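Local coordinates for glutathione S-transferase family protein (Pseudomonas putida, PDB 3LXZ) that probably conjugates reduced glutathione to a wide range of hydrophobic electrophiles, at residues 88-93 with 151-156. Residues are numbered along the deposited sequence; the frame is centred on the assembly and turned at random.
Sequences AKVREL and QLTLAD
V90 turns CG1 anti to its backbone N (chi1 168°) and CG2 anti to its carbonyl carbon, while T153 holds OG1 between its own backbone N and carbonyl carbon (chi1 67°); the two branched side chains thus meet at the capping box that opens helix 154-174. This N-capping box at the start of helix 154-174 is a hallmark of the all-helical C-terminal domain in glutathione S-transferases, and here helix 84-106 packs against it. T153 suits the N-cap because its short hydroxyl can turn back to A155 N, a weak bond bent to 132°. The reciprocal bond is firmer: T153 N gives its hydrogen to the anti lone pair of D156 OD2 at 2.8 Å. An aspartate three residues on supplies that acceptor, and its negative charge probably favours the helix N-terminus; D156 OD1 is held by V147 N.

Branching at CB lets V90 offer two methyls to the cap, and no hydrogen bond crosses. V90 CG1 lies 3.7 Å from both T153 OG1 and A155 N. V90 CG2 reaches T153 CG2 at 3.8 Å. Beside them, the small side chain of A155 lets the backbones approach to 5.7 Å between V90 CA and A155 CA, and apolar L93 packs its CB 4.1 Å from A155 CB. L154 brings an apolar side chain to L67 of helix 63-73, linking the thioredoxin-like domain. On helix 84-106, K89 NZ pairs with E92 OE1 in a salt bridge, and E92 OE2 is hydrogen-bonded to S61 OG of the second subunit. The methyl CB of A155 rests 3.7 Å from the carbonyl oxygen V90 O.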
loop_
_atom_site.group_PDB
_atom_site.type_symbol
_atom_site.label_atom_id
_atom_site.label_comp_id
_atom_site.label_asym_id
_atom_site.label_seq_id
_atom_site.Cartn_x
_atom_site.Cartn_y
_atom_site.Cartn_z
ATOM N N ALA A 88 12.459 -0.348 8.319
ATOM C CA ALA A 88 11.920 -0.889 7.077
ATOM C C ALA A 88 11.175 -2.188 7.330
ATOM O O ALA A 88 10.131 -2.422 6.711
ATOM C CB ALA A 88 13.042 -1.076 6.018
ATOM N N LYS A 89 11.639 -2.996 8.289
ATOM C CA LYS A 89 10.933 -4.233 8.638
ATOM C C LYS A 89 9.560 -3.948 9.252
ATOM O O LYS A 89 8.594 -4.632 8.920
ATOM C CB LYS A 89 11.771 -5.124 9.576
ATOM C CG LYS A 89 12.885 -5.871 8.858
ATOM C CD LYS A 89 12.342 -6.853 7.781
ATOM C CE LYS A 89 11.521 -7.957 8.377
ATOM N NZ LYS A 89 11.389 -9.108 7.411
ATOM N N VAL A 90 9.463 -2.916 10.087
ATOM C CA VAL A 90 8.134 -2.475 10.598
ATOM C C VAL A 90 7.249 -2.088 9.427
ATOM O O VAL A 90 6.075 -2.505 9.336
ATOM C CB VAL A 90 8.247 -1.280 11.518
ATOM C CG1 VAL A 90 6.849 -0.659 11.804
ATOM C CG2 VAL A 90 8.895 -1.716 12.830
ATOM N N ARG A 91 7.805 -1.276 8.528
ATOM C CA ARG A 91 7.025 -0.817 7.369
ATOM C C ARG A 91 6.615 -1.923 6.410
ATOM O O ARG A 91 5.506 -1.881 5.856
ATOM C CB ARG A 91 7.746 0.306 6.652
ATOM C CG ARG A 91 7.756 1.576 7.513
ATOM C CD ARG A 91 8.700 2.636 7.002
ATOM N NE ARG A 91 8.531 3.863 7.755
ATOM C CZ ARG A 91 9.517 4.552 8.336
ATOM N NH1 ARG A 91 10.773 4.155 8.247
ATOM N NH2 ARG A 91 9.229 5.652 9.012
ATOM N N GLU A 92 7.508 -2.891 6.192
ATOM C CA GLU A 92 7.160 -4.127 5.441
ATOM C C GLU A 92 5.974 -4.877 6.078
ATOM O O GLU A 92 4.981 -5.209 5.412
ATOM C CB GLU A 92 8.379 -5.035 5.286
ATOM C CG GLU A 92 8.140 -6.286 4.454
ATOM C CD GLU A 92 9.223 -7.335 4.679
ATOM O OE1 GLU A 92 9.633 -7.553 5.856
ATOM O OE2 GLU A 92 9.669 -7.953 3.676
ATOM N N LEU A 93 6.067 -5.151 7.374
ATOM C CA LEU A 93 4.945 -5.761 8.073
ATOM C C LEU A 93 3.632 -4.952 8.042
ATOM O O LEU A 93 2.539 -5.514 7.789
ATOM C CB LEU A 93 5.364 -6.065 9.534
ATOM C CG LEU A 93 6.325 -7.266 9.627
ATOM C CD1 LEU A 93 7.097 -7.255 10.969
ATOM C CD2 LEU A 93 5.620 -8.613 9.462
ATOM N N GLN A 151 8.878 -4.359 21.048
ATOM C CA GLN A 151 8.305 -3.028 21.365
ATOM C C GLN A 151 7.118 -2.695 20.467
ATOM O O GLN A 151 7.089 -3.101 19.313
ATOM C CB GLN A 151 9.342 -1.914 21.189
ATOM C CG GLN A 151 10.654 -2.085 21.971
ATOM C CD GLN A 151 10.665 -1.282 23.255
ATOM O OE1 GLN A 151 10.147 -1.719 24.290
ATOM N NE2 GLN A 151 11.248 -0.091 23.195
ATOM N N LEU A 152 6.169 -1.928 21.003
ATOM C CA LEU A 152 5.041 -1.414 20.220
ATOM C C LEU A 152 5.577 -0.562 19.054
ATOM O O LEU A 152 6.432 0.312 19.258
ATOM C CB LEU A 152 4.110 -0.570 21.111
ATOM C CG LEU A 152 2.949 0.108 20.376
ATOM C CD1 LEU A 152 1.995 -0.964 20.030
ATOM C CD2 LEU A 152 2.232 1.135 21.256
ATOM N N THR A 153 5.112 -0.851 17.843
ATOM C CA THR A 153 5.476 -0.052 16.653
ATOM C C THR A 153 4.233 0.234 15.826
ATOM O O THR A 153 3.163 -0.298 16.119
ATOM C CB THR A 153 6.472 -0.760 15.718
ATOM O OG1 THR A 153 5.856 -1.910 15.111
ATOM C CG2 THR A 153 7.714 -1.191 16.451
ATOM N N LEU A 154 4.387 1.067 14.776
ATOM C CA LEU A 154 3.331 1.306 13.810
ATOM C C LEU A 154 2.652 0.050 13.283
ATOM O O LEU A 154 1.436 0.035 13.050
ATOM C CB LEU A 154 3.877 2.116 12.617
ATOM C CG LEU A 154 4.610 3.411 12.988
ATOM C CD1 LEU A 154 5.170 4.093 11.716
ATOM C CD2 LEU A 154 3.736 4.389 13.777
ATOM N N ALA A 155 3.424 -0.992 13.055
ATOM C CA ALA A 155 2.810 -2.207 12.537
ATOM C C ALA A 155 1.770 -2.797 13.484
ATOM O O ALA A 155 0.826 -3.444 13.010
ATOM C CB ALA A 155 3.872 -3.251 12.189
ATOM N N ASP A 156 1.911 -2.561 14.799
ATOM C CA ASP A 156 0.910 -3.060 15.754
ATOM C C ASP A 156 -0.415 -2.336 15.658
ATOM O O ASP A 156 -1.438 -2.907 15.996
ATOM C CB ASP A 156 1.455 -2.972 17.176
ATOM C CG ASP A 156 2.647 -3.852 17.363
ATOM O OD1 ASP A 156 2.453 -5.106 17.288
ATOM O OD2 ASP A 156 3.758 -3.319 17.543
#